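Local coordinates for homoserine kinase (Cytophaga hutchinsonii, PDB 4P52), which probably catalyses the ATP-dependent phosphorylation of L-homoserine to O-phospho-L-homoserine, a step on the way to threonine, as a member of the GHMP kinase family, at residues Pro52-Leu57 with Lys110-Gly115; Ile27-Pro32 with Thr125-Tyr130; Ile68-Gly73 with Glu105-Lys110; Ser120-Thr125 with Asp163-Cys168. One frame throughout, in Å; residues are numbered along the deposited sequence.

Contact 1 (Pro52-Leu57 with Lys110-Gly115)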
loop_
_atom_site.group_PDB
_atom_site.type_symbol
_atom_site.label_atom_id
_atom_site.label_comp_id
_atom_site.label_asym_id
_atom_site.label_seq_id
_atom_site.Cartn_x
_atom_site.Cartn_y
_atom_site.Cartn_z
ATOM N N PRO A 52 3.376 18.675 -19.981
ATOM C CA PRO A 52 3.884 18.639 -21.345
ATOM C C PRO A 52 4.287 17.208 -21.760
ATOM O O PRO A 52 3.706 16.237 -21.257
ATOM C CB PRO A 52 5.065 19.611 -21.291
ATOM C CG PRO A 52 5.576 19.499 -19.893
ATOM C CD PRO A 52 4.394 19.114 -19.014
ATOM N N GLY A 53 5.244 17.073 -22.679
ATOM C CA GLY A 53 5.611 15.761 -23.198
ATOM C C GLY A 53 6.705 15.917 -24.237
ATOM O O GLY A 53 7.188 17.018 -24.459
ATOM N N ASP A 54 7.100 14.831 -24.883
ATOM C CA ASP A 54 8.053 14.921 -25.961
ATOM C C ASP A 54 7.502 14.369 -27.253
ATOM O O ASP A 54 6.575 13.575 -27.239
ATOM C CB ASP A 54 9.305 14.176 -25.571
ATOM C CG ASP A 54 10.177 14.992 -24.653
ATOM O OD1 ASP A 54 10.070 16.237 -24.711
ATOM O OD2 ASP A 54 10.955 14.407 -23.870
ATOM N N GLU A 55 8.080 14.784 -28.372
ATOM C CA GLU A 55 7.691 14.269 -29.683
ATOM C C GLU A 55 8.854 13.580 -30.374
ATOM O O GLU A 55 9.986 14.081 -30.351
ATOM C CB GLU A 55 7.155 15.398 -30.557
ATOM C CG GLU A 55 5.879 16.022 -30.026
ATOM C CD GLU A 55 5.398 17.209 -30.843
ATOM O OE1 GLU A 55 6.134 17.685 -31.754
ATOM O OE2 GLU A 55 4.258 17.668 -30.575
ATOM N N VAL A 56 8.576 12.434 -30.990
ATOM C CA VAL A 56 9.574 11.736 -31.791
ATOM C C VAL A 56 9.044 11.506 -33.194
ATOM O O VAL A 56 7.920 11.047 -33.364
ATOM C CB VAL A 56 9.977 10.399 -31.152
ATOM C CG1 VAL A 56 10.919 9.607 -32.047
ATOM C CG2 VAL A 56 10.677 10.672 -29.831
ATOM N N LEU A 57 9.852 11.855 -34.193
ATOM C CA LEU A 57 9.521 11.578 -35.579
ATOM C C LEU A 57 10.500 10.530 -36.099
ATOM O O LEU A 57 11.704 10.674 -35.891
ATOM C CB LEU A 57 9.592 12.863 -36.406
ATOM C CG LEU A 57 9.142 12.767 -37.881
ATOM C CD1 LEU A 57 8.534 14.071 -38.407
ATOM C CD2 LEU A 57 10.309 12.337 -38.752
ATOM N N LYS A 110 12.103 17.955 -27.895
ATOM C CA LYS A 110 11.767 18.189 -26.490
ATOM C C LYS A 110 10.773 19.329 -26.380
ATOM O O LYS A 110 11.057 20.460 -26.792
ATOM C CB LYS A 110 13.005 18.514 -25.651
ATOM C CG LYS A 110 14.077 17.446 -25.687
ATOM C CD LYS A 110 13.618 16.141 -25.061
ATOM C CE LYS A 110 13.483 16.271 -23.552
ATOM N NZ LYS A 110 13.357 14.945 -22.884
ATOM N N LYS A 111 9.609 19.016 -25.827
ATOM C CA LYS A 111 8.563 19.986 -25.587
ATOM C C LYS A 111 8.429 20.137 -24.080
ATOM O O LYS A 111 7.400 20.577 -23.572
ATOM C CB LYS A 111 7.238 19.528 -26.218
ATOM C CG LYS A 111 7.268 19.403 -27.739
ATOM C CD LYS A 111 6.620 20.589 -28.442
ATOM C CE LYS A 111 5.102 20.466 -28.441
ATOM N NZ LYS A 111 4.499 21.150 -29.618
HETATM N N MSE A 112 9.482 19.760 -23.371
HETATM C CA MSE A 112 9.518 19.818 -21.920
HETATM C C MSE A 112 10.953 19.885 -21.511
HETATM O O MSE A 112 11.819 19.385 -22.226
HETATM C CB MSE A 112 8.879 18.573 -21.317
HETATM C CG MSE A 112 9.623 17.282 -21.638
HETATM SE SE MSE A 112 8.668 15.749 -20.818
HETATM C CE MSE A 112 8.835 16.234 -18.919
ATOM N N PRO A 113 11.226 20.476 -20.337
ATOM C CA PRO A 113 12.607 20.671 -19.881
ATOM C C PRO A 113 13.230 19.420 -19.247
ATOM O O PRO A 113 12.531 18.631 -18.618
ATOM C CB PRO A 113 12.476 21.796 -18.865
ATOM C CG PRO A 113 11.052 21.744 -18.389
ATOM C CD PRO A 113 10.232 20.923 -19.335
ATOM N N LEU A 114 14.535 19.243 -19.410
ATOM C CA LEU A 114 15.218 18.065 -18.870
ATOM C C LEU A 114 15.472 18.221 -17.371
ATOM O O LEU A 114 15.603 19.350 -16.878
ATOM C CB LEU A 114 16.531 17.820 -19.595
ATOM C CG LEU A 114 16.514 18.090 -21.100
ATOM C CD1 LEU A 114 17.041 19.494 -21.431
ATOM C CD2 LEU A 114 17.323 17.013 -21.804
ATOM N N GLY A 115 15.512 17.084 -16.660
ATOM C CA GLY A 115 15.683 17.032 -15.205
ATOM C C GLY A 115 14.665 17.879 -14.458
ATOM O O GLY A 115 14.988 18.509 -13.446
#

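Contact 2 (Ile27-Pro32 with Thr125-Tyr130)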
loop_
_atom_site.group_PDB
_atom_site.type_symbol
_atom_site.label_atom_id
_atom_site.label_comp_id
_atom_site.label_asym_id
_atom_site.label_seq_id
_atom_site.Cartn_x
_atom_site.Cartn_y
_atom_site.Cartn_z
ATOM N N ILE A 27 6.485 8.573 -39.106
ATOM C CA ILE A 27 5.453 8.694 -38.098
ATOM C C ILE A 27 5.917 9.678 -37.038
ATOM O O ILE A 27 7.097 9.785 -36.779
ATOM C CB ILE A 27 5.152 7.313 -37.487
ATOM C CG1 ILE A 27 3.904 7.359 -36.612
ATOM C CG2 ILE A 27 6.361 6.805 -36.733
ATOM C CD1 ILE A 27 3.378 5.998 -36.191
ATOM N N LYS A 28 4.982 10.391 -36.429
ATOM C CA LYS A 28 5.315 11.275 -35.342
ATOM C C LYS A 28 4.498 10.880 -34.106
ATOM O O LYS A 28 3.267 10.763 -34.177
ATOM C CB LYS A 28 5.032 12.706 -35.769
ATOM C CG LYS A 28 5.744 13.730 -34.924
ATOM C CD LYS A 28 5.661 15.132 -35.505
ATOM C CE LYS A 28 6.541 16.049 -34.665
ATOM N NZ LYS A 28 6.234 17.483 -34.914
ATOM N N VAL A 29 5.167 10.645 -32.981
ATOM C CA VAL A 29 4.456 10.283 -31.765
ATOM C C VAL A 29 4.732 11.274 -30.656
ATOM O O VAL A 29 5.857 11.777 -30.501
ATOM C CB VAL A 29 4.818 8.876 -31.267
ATOM C CG1 VAL A 29 4.136 8.609 -29.934
ATOM C CG2 VAL A 29 4.394 7.812 -32.274
ATOM N N PHE A 30 3.713 11.540 -29.862
ATOM C CA PHE A 30 3.873 12.367 -28.696
ATOM C C PHE A 30 3.726 11.483 -27.461
ATOM O O PHE A 30 2.867 10.622 -27.417
ATOM C CB PHE A 30 2.826 13.477 -28.714
ATOM C CG PHE A 30 2.596 14.129 -27.389
ATOM C CD1 PHE A 30 1.746 13.538 -26.433
ATOM C CD2 PHE A 30 3.221 15.340 -27.080
ATOM C CE1 PHE A 30 1.520 14.140 -25.193
ATOM C CE2 PHE A 30 2.994 15.956 -25.847
ATOM C CZ PHE A 30 2.132 15.356 -24.904
ATOM N N ALA A 31 4.558 11.692 -26.446
ATOM C CA ALA A 31 4.443 10.901 -25.221
ATOM C C ALA A 31 4.427 11.853 -24.037
ATOM O O ALA A 31 5.197 12.804 -24.017
ATOM C CB ALA A 31 5.550 9.885 -25.111
ATOM N N PRO A 32 3.544 11.601 -23.049
ATOM C CA PRO A 32 3.310 12.576 -22.002
ATOM C C PRO A 32 4.289 12.588 -20.829
ATOM O O PRO A 32 4.882 11.556 -20.458
ATOM C CB PRO A 32 1.901 12.215 -21.522
ATOM C CG PRO A 32 1.837 10.741 -21.685
ATOM C CD PRO A 32 2.683 10.416 -22.894
ATOM N N THR A 125 11.828 8.141 -24.708
ATOM C CA THR A 125 12.083 6.740 -24.929
ATOM C C THR A 125 10.791 6.027 -25.317
ATOM O O THR A 125 10.778 5.220 -26.263
ATOM C CB THR A 125 12.644 6.117 -23.650
ATOM O OG1 THR A 125 13.805 6.854 -23.241
ATOM C CG2 THR A 125 13.017 4.682 -23.880
ATOM N N VAL A 126 9.709 6.338 -24.589
ATOM C CA VAL A 126 8.401 5.749 -24.846
ATOM C C VAL A 126 7.915 6.212 -26.235
ATOM O O VAL A 126 7.424 5.401 -27.023
ATOM C CB VAL A 126 7.405 6.118 -23.728
ATOM C CG1 VAL A 126 5.981 5.851 -24.146
ATOM C CG2 VAL A 126 7.732 5.348 -22.465
ATOM N N ALA A 127 8.088 7.496 -26.542
ATOM C CA ALA A 127 7.783 7.995 -27.861
ATOM C C ALA A 127 8.488 7.212 -28.981
ATOM O O ALA A 127 7.826 6.787 -29.945
ATOM C CB ALA A 127 8.071 9.477 -27.966
ATOM N N GLY A 128 9.788 6.969 -28.838
ATOM C CA GLY A 128 10.523 6.213 -29.852
ATOM C C GLY A 128 10.029 4.790 -30.052
ATOM O O GLY A 128 9.885 4.319 -31.189
ATOM N N VAL A 129 9.737 4.105 -28.954
ATOM C CA VAL A 129 9.399 2.683 -29.011
ATOM C C VAL A 129 7.985 2.490 -29.558
ATOM O O VAL A 129 7.741 1.650 -30.434
ATOM C CB VAL A 129 9.540 2.023 -27.625
ATOM C CG1 VAL A 129 9.080 0.590 -27.683
ATOM C CG2 VAL A 129 10.993 2.057 -27.194
ATOM N N TYR A 130 7.069 3.314 -29.059
ATOM C CA TYR A 130 5.737 3.363 -29.574
ATOM C C TYR A 130 5.784 3.644 -31.051
ATOM O O TYR A 130 5.118 2.956 -31.820
ATOM C CB TYR A 130 4.976 4.471 -28.897
ATOM C CG TYR A 130 3.510 4.374 -29.074
ATOM C CD1 TYR A 130 2.749 3.526 -28.259
ATOM C CD2 TYR A 130 2.854 5.128 -30.055
ATOM C CE1 TYR A 130 1.357 3.437 -28.400
ATOM C CE2 TYR A 130 1.473 5.042 -30.217
ATOM C CZ TYR A 130 0.733 4.190 -29.384
ATOM O OH TYR A 130 -0.626 4.101 -29.522
#

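Contact 3 (Ile68-Gly73 with Glu105-Lys110)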
loop_
_atom_site.group_PDB
_atom_site.type_symbol
_atom_site.label_atom_id
_atom_site.label_comp_id
_atom_site.label_asym_id
_atom_site.label_seq_id
_atom_site.Cartn_x
_atom_site.Cartn_y
_atom_site.Cartn_z
ATOM N N ILE A 68 20.470 9.457 -35.381
ATOM C CA ILE A 68 19.783 10.664 -34.962
ATOM C C ILE A 68 20.087 11.839 -35.879
ATOM O O ILE A 68 21.219 12.288 -36.002
ATOM C CB ILE A 68 20.066 11.008 -33.510
ATOM C CG1 ILE A 68 19.499 9.870 -32.657
ATOM C CG2 ILE A 68 19.474 12.380 -33.180
ATOM C CD1 ILE A 68 19.910 9.916 -31.208
ATOM N N THR A 69 19.039 12.329 -36.505
ATOM C CA THR A 69 19.126 13.344 -37.523
ATOM C C THR A 69 19.158 14.704 -36.867
ATOM O O THR A 69 19.774 15.619 -37.384
ATOM C CB THR A 69 17.892 13.211 -38.457
ATOM O OG1 THR A 69 18.192 12.257 -39.479
ATOM C CG2 THR A 69 17.434 14.553 -39.076
ATOM N N SER A 70 18.492 14.849 -35.728
ATOM C CA SER A 70 18.233 16.173 -35.207
ATOM C C SER A 70 17.572 16.135 -33.839
ATOM O O SER A 70 16.691 15.308 -33.594
ATOM C CB SER A 70 17.355 16.920 -36.201
ATOM O OG SER A 70 16.364 17.666 -35.534
ATOM N N ILE A 71 17.991 17.045 -32.964
ATOM C CA ILE A 71 17.395 17.214 -31.631
ATOM C C ILE A 71 17.100 18.693 -31.392
ATOM O O ILE A 71 17.932 19.541 -31.652
ATOM C CB ILE A 71 18.313 16.657 -30.514
ATOM C CG1 ILE A 71 18.648 15.173 -30.764
ATOM C CG2 ILE A 71 17.659 16.816 -29.156
ATOM C CD1 ILE A 71 19.608 14.570 -29.756
ATOM N N THR A 72 15.919 18.987 -30.884
ATOM C CA THR A 72 15.427 20.353 -30.736
ATOM C C THR A 72 14.921 20.460 -29.312
ATOM O O THR A 72 14.454 19.449 -28.759
ATOM C CB THR A 72 14.221 20.564 -31.683
ATOM O OG1 THR A 72 14.624 20.272 -33.020
ATOM C CG2 THR A 72 13.650 21.988 -31.626
ATOM N N GLY A 73 14.992 21.669 -28.737
ATOM C CA GLY A 73 14.410 21.974 -27.410
ATOM C C GLY A 73 15.286 21.463 -26.282
ATOM O O GLY A 73 14.823 21.202 -25.188
ATOM N N GLU A 105 15.813 7.041 -39.331
ATOM C CA GLU A 105 16.256 8.356 -38.866
ATOM C C GLU A 105 15.299 8.864 -37.821
ATOM O O GLU A 105 14.082 8.722 -37.967
ATOM C CB GLU A 105 16.293 9.360 -39.994
ATOM C CG GLU A 105 17.252 9.014 -41.115
ATOM C CD GLU A 105 17.152 9.977 -42.294
ATOM O OE1 GLU A 105 16.110 10.674 -42.441
ATOM O OE2 GLU A 105 18.123 10.032 -43.085
ATOM N N ILE A 106 15.847 9.485 -36.784
ATOM C CA ILE A 106 15.073 10.002 -35.678
ATOM C C ILE A 106 15.249 11.498 -35.614
ATOM O O ILE A 106 16.362 11.975 -35.634
ATOM C CB ILE A 106 15.575 9.402 -34.341
ATOM C CG1 ILE A 106 15.475 7.873 -34.378
ATOM C CG2 ILE A 106 14.851 10.011 -33.133
ATOM C CD1 ILE A 106 16.369 7.172 -33.390
ATOM N N GLU A 107 14.151 12.236 -35.546
ATOM C CA GLU A 107 14.166 13.641 -35.192
ATOM C C GLU A 107 13.459 13.714 -33.848
ATOM O O GLU A 107 12.329 13.260 -33.715
ATOM C CB GLU A 107 13.431 14.483 -36.232
ATOM C CG GLU A 107 14.130 14.556 -37.580
ATOM C CD GLU A 107 13.210 14.919 -38.751
ATOM O OE1 GLU A 107 12.157 15.560 -38.519
ATOM O OE2 GLU A 107 13.532 14.560 -39.918
ATOM N N LEU A 108 14.127 14.262 -32.839
ATOM C CA LEU A 108 13.539 14.339 -31.504
ATOM C C LEU A 108 13.245 15.773 -31.108
ATOM O O LEU A 108 14.115 16.621 -31.188
ATOM C CB LEU A 108 14.464 13.669 -30.486
ATOM C CG LEU A 108 14.248 13.992 -28.997
ATOM C CD1 LEU A 108 12.864 13.610 -28.463
ATOM C CD2 LEU A 108 15.329 13.318 -28.159
ATOM N N THR A 109 12.025 16.037 -30.662
ATOM C CA THR A 109 11.646 17.366 -30.197
ATOM C C THR A 109 11.270 17.345 -28.728
ATOM O O THR A 109 10.235 16.800 -28.355
ATOM C CB THR A 109 10.420 17.902 -30.953
ATOM O OG1 THR A 109 10.571 17.679 -32.363
ATOM C CG2 THR A 109 10.226 19.378 -30.676
ATOM N N LYS A 110 12.103 17.955 -27.895
ATOM C CA LYS A 110 11.767 18.189 -26.490
ATOM C C LYS A 110 10.773 19.329 -26.380
ATOM O O LYS A 110 11.057 20.460 -26.792
ATOM C CB LYS A 110 13.005 18.514 -25.651
ATOM C CG LYS A 110 14.077 17.446 -25.687
ATOM C CD LYS A 110 13.618 16.141 -25.061
ATOM C CE LYS A 110 13.483 16.271 -23.552
ATOM N NZ LYS A 110 13.357 14.945 -22.884
HETATM O O HOH W 1 14.063 17.542 -33.873
#

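Contact 4 (Ser120-Thr125 with Asp163-Cys168)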
loop_
_atom_site.group_PDB
_atom_site.type_symbol
_atom_site.label_atom_id
_atom_site.label_comp_id
_atom_site.label_asym_id
_atom_site.label_seq_id
_atom_site.Cartn_x
_atom_site.Cartn_y
_atom_site.Cartn_z
ATOM N N SER A 120 11.231 13.142 -18.201
ATOM C CA SER A 120 11.610 13.683 -19.495
ATOM C C SER A 120 12.269 12.627 -20.370
ATOM O O SER A 120 11.904 12.438 -21.541
ATOM C CB SER A 120 12.542 14.881 -19.317
ATOM O OG SER A 120 12.706 15.560 -20.549
ATOM N N SER A 121 13.241 11.941 -19.793
ATOM C CA SER A 121 13.917 10.887 -20.503
ATOM C C SER A 121 12.947 9.749 -20.870
ATOM O O SER A 121 13.023 9.184 -21.963
ATOM C CB SER A 121 15.075 10.380 -19.666
ATOM O OG SER A 121 16.050 9.858 -20.545
ATOM N N ALA A 122 12.021 9.446 -19.968
ATOM C CA ALA A 122 11.045 8.394 -20.182
ATOM C C ALA A 122 10.162 8.678 -21.406
ATOM O O ALA A 122 9.927 7.783 -22.239
ATOM C CB ALA A 122 10.181 8.229 -18.936
ATOM N N ALA A 123 9.693 9.922 -21.496
ATOM C CA ALA A 123 8.770 10.365 -22.533
ATOM C C ALA A 123 9.397 10.194 -23.914
ATOM O O ALA A 123 8.769 9.648 -24.827
ATOM C CB ALA A 123 8.348 11.816 -22.297
ATOM N N SER A 124 10.655 10.607 -24.040
ATOM C CA SER A 124 11.396 10.435 -25.282
ATOM C C SER A 124 11.482 8.972 -25.686
ATOM O O SER A 124 11.257 8.602 -26.853
ATOM C CB SER A 124 12.800 10.988 -25.093
ATOM O OG SER A 124 12.757 12.408 -25.083
ATOM N N THR A 125 11.828 8.141 -24.708
ATOM C CA THR A 125 12.083 6.740 -24.929
ATOM C C THR A 125 10.791 6.027 -25.317
ATOM O O THR A 125 10.778 5.220 -26.263
ATOM C CB THR A 125 12.644 6.117 -23.650
ATOM O OG1 THR A 125 13.805 6.854 -23.241
ATOM C CG2 THR A 125 13.017 4.682 -23.880
ATOM N N ASP A 163 7.965 3.662 -12.698
ATOM C CA ASP A 163 6.869 4.536 -12.307
ATOM C C ASP A 163 6.802 5.811 -13.139
ATOM O O ASP A 163 5.818 6.543 -13.065
ATOM C CB ASP A 163 6.855 4.836 -10.814
ATOM C CG ASP A 163 8.072 5.611 -10.340
ATOM O OD1 ASP A 163 9.011 5.897 -11.141
ATOM O OD2 ASP A 163 8.078 5.924 -9.123
ATOM N N ASN A 164 7.825 6.057 -13.957
ATOM C CA ASN A 164 7.683 7.032 -15.060
ATOM C C ASN A 164 7.296 6.341 -16.375
ATOM O O ASN A 164 6.319 6.727 -17.021
ATOM C CB ASN A 164 8.961 7.827 -15.273
ATOM C CG ASN A 164 9.290 8.740 -14.112
ATOM O OD1 ASN A 164 10.319 8.553 -13.467
ATOM N ND2 ASN A 164 8.451 9.750 -13.857
ATOM N N VAL A 165 8.055 5.309 -16.741
ATOM C CA VAL A 165 7.937 4.673 -18.035
ATOM C C VAL A 165 6.582 3.991 -18.242
ATOM O O VAL A 165 5.954 4.203 -19.276
ATOM C CB VAL A 165 9.070 3.654 -18.275
ATOM C CG1 VAL A 165 8.954 3.063 -19.656
ATOM C CG2 VAL A 165 10.436 4.317 -18.181
ATOM N N ALA A 166 6.130 3.174 -17.277
ATOM C CA ALA A 166 4.869 2.438 -17.441
ATOM C C ALA A 166 3.639 3.348 -17.662
ATOM O O ALA A 166 2.894 3.130 -18.638
ATOM C CB ALA A 166 4.637 1.436 -16.315
ATOM N N PRO A 167 3.432 4.372 -16.793
ATOM C CA PRO A 167 2.272 5.257 -17.023
ATOM C C PRO A 167 2.413 6.097 -18.303
ATOM O O PRO A 167 1.399 6.482 -18.939
ATOM C CB PRO A 167 2.241 6.164 -15.781
ATOM C CG PRO A 167 3.631 6.127 -15.243
ATOM C CD PRO A 167 4.193 4.764 -15.590
ATOM N N CYS A 168 3.655 6.376 -18.680
ATOM C CA CYS A 168 3.896 7.100 -19.885
ATOM C C CYS A 168 3.423 6.267 -21.086
ATOM O O CYS A 168 2.694 6.757 -21.951
ATOM C CB CYS A 168 5.376 7.446 -20.021
ATOM S SG CYS A 168 5.636 8.395 -21.528
#

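Contact 1 (Pro52-Leu57 with Lys110-Gly115)
The carboxylate of D54 is held at both oxygens by the 110-115 segment. D54 OD1 takes the backbone N of K111 at 3.0 Å, nearly in line with the C-O bond, while the CG of selenomethionine M112 lies against the same oxygen. D54 OD2 forms a salt bridge with NZ of K110 (2.7 Å), which arrives on the syn side, 24° out of the carboxylate plane. Bends at chi2 and chi3 (-65° and -71°) bring the lysine's tip back to D54; NZ also bonds S120 OG. The carboxylate of E55 gives K111 a looser grip: E55 OE2 lies 3.6 Å from K111 NZ, a long salt bridge, and OE1 pairs with K28. At the start of the strand, P52 CG meets M112 CB at 3.7 Å, the side chains crossing at about a right angle. With an alanine in place of D54, the K110 ammonium would probably lose its carboxylate mate, and the K111 N-H would keep only the weak bond to G53 O within this contact. The loop's last residues, P113 to G115, open the glycine-rich signature that in GHMP kinases holds the ATP phosphates, probably here too. Strand 52-61 pairs with strands 26-36 and 103-110.

Contact 2 (Ile27-Pro32 with Thr125-Tyr130)
V29 reaches from the sheet onto A127 and Y130 of the helix, and its side chain can be followed outward. V29 CB lies 3.9 Å from A127 O. From there the two methyls diverge: V29 CG1, anti to the backbone N (chi1 175°), comes to 3.7 Å from Y130 CD2 on an oblique path to the ring, whereas V29 CG2 meets the same CD2 at the ring edge, in its plane, at 3.8 Å. The two side chains cross at about a right angle. Two residues on, A31 CB packs on A127, 3.8 Å from its CB and touching A127 N, with V126 CG1 at 4.2 Å. The small alanines let backbone come near backbone, the short strand and helix axes passing 7.2 Å apart with their directions at 143°. The side chains meet through carbon atoms alone, and the segments exchange no hydrogen bonds. The contact fastens helix 120-135 to the sheet of the GHMP N-terminal domain. Along one edge of the strand, V29 and A31 hydrogen-bond through their backbones to V56 and D54 of strand 52-61; on the helix, Y130 also touches P328 and V126 leans on V165, C168 and L169 of helix 162-170.

Contact 3 (Ile68-Gly73 with Glu105-Lys110)
Strand 68-72 runs parallel to the strand through E105 to T109, the two being the beta arms of the beta-alpha-beta unit whose crossover helix is 86-98. Their axes run 4.6 Å apart at 8°. I68 lies opposite I106, yet S70 lies opposite E107: T69 is the extra residue of a beta bulge. T69 N donates to I106 O at 2.8 Å, and beyond it the ladder alternates regularly, L108 N to S70 O, T72 N to L108 O and K110 N to T72 O. L108 O is gripped twice, since a water also donates to it at 2.8 Å; that water ties in S70 OG and T72 OG1 and so staples the face carrying S70 and T72. The bulge turns T69 across the neighbouring strand, where T69 CG2 lies alongside E107 CG (3.6 Å) and T69 OG1 rests against E105 CB (3.5 Å). The acid tips go elsewhere, E107 to R59 and E105 to R67. On the other face, I68 CG1 meets I106 CD1 at 4.2 Å, and I71 CG2 packs on L108 CD2. G73, with phi 78°, ends the run; a beta carbon there would collide with K110 O. I68 and I106 lie under helix 86-98, touching S88, I71 and L108 touch L78, and on its far edge strand 103-110 pairs with strand 52-61.

Contact 4 (Ser120-Thr125 with Asp163-Cys168)
The short helical segments 120-125 and 163-168 cross at -40° with their axes 8.8 Å apart, coming closest in backbone at A122 and V165, whose CA atoms are 5.3 Å apart. A122 is the residue that fits between: A122 CB touches N164 CB at 3.9 Å and V165 CG2 at 4.0 Å, so a methyl group meets a methylene and a branch methyl. About one turn on from N164 and V165, C168 takes over, against A123. C168 SG, carried anti to the backbone N (chi1 -178°), projects at the first helix and lies 3.8 Å from A123 CA, close to the main chain itself. Small side chains on 120-125 are what make room for this. The amide of N164 turns from the interface, its ND2 bonding T34 OG1. Within the first helix, S121 O accepts two bonds from T125, one from the backbone N and one from OG1 (2.8 Å), and the donors arrive from opposite faces of the carbonyl plane; T125 OG1 also pairs with T86 OG1. The second helix is kinked at P167, whose N has no bond to the preceding turn, though C168 N still bonds N164 O. S120 to A123 belong to the family's glycine-rich signature, in which relatives hold ATP phosphates at the start of this helix, so helix 162-170 packs beside a probable nucleotide site. Around the pair, V165 leans on L146 and A149 of helix 146-157, C168 on P32 and T34 of strand 26-36, and S124 on V87 of helix 86-98.

In the fold
Contacts 1 and 3 share K110, and strands 52-61 and 103-110 are neighbours in one sheet, where E55 O lies 2.8 Å from T109 N, a probable hydrogen bond. Contact 2 brings helix 120-135 against that sheet, with V56 CG2 of contact 1 packed on A127 CB. Contact 4 uses that helix's first turns and shares T125 with contact 2; D54 OD2 of contact 1 probably bonds S124 OG there at 3.0 Å. Contacts 3 and 4 have centres about 17 Å apart yet touch where K110 NZ lies 2.5 Å from S120 OG, a probable hydrogen bond. Contact 1 holds the beginning and contact 4 the end of the glycine-rich signature that, by family, probably cradles the ATP phosphates.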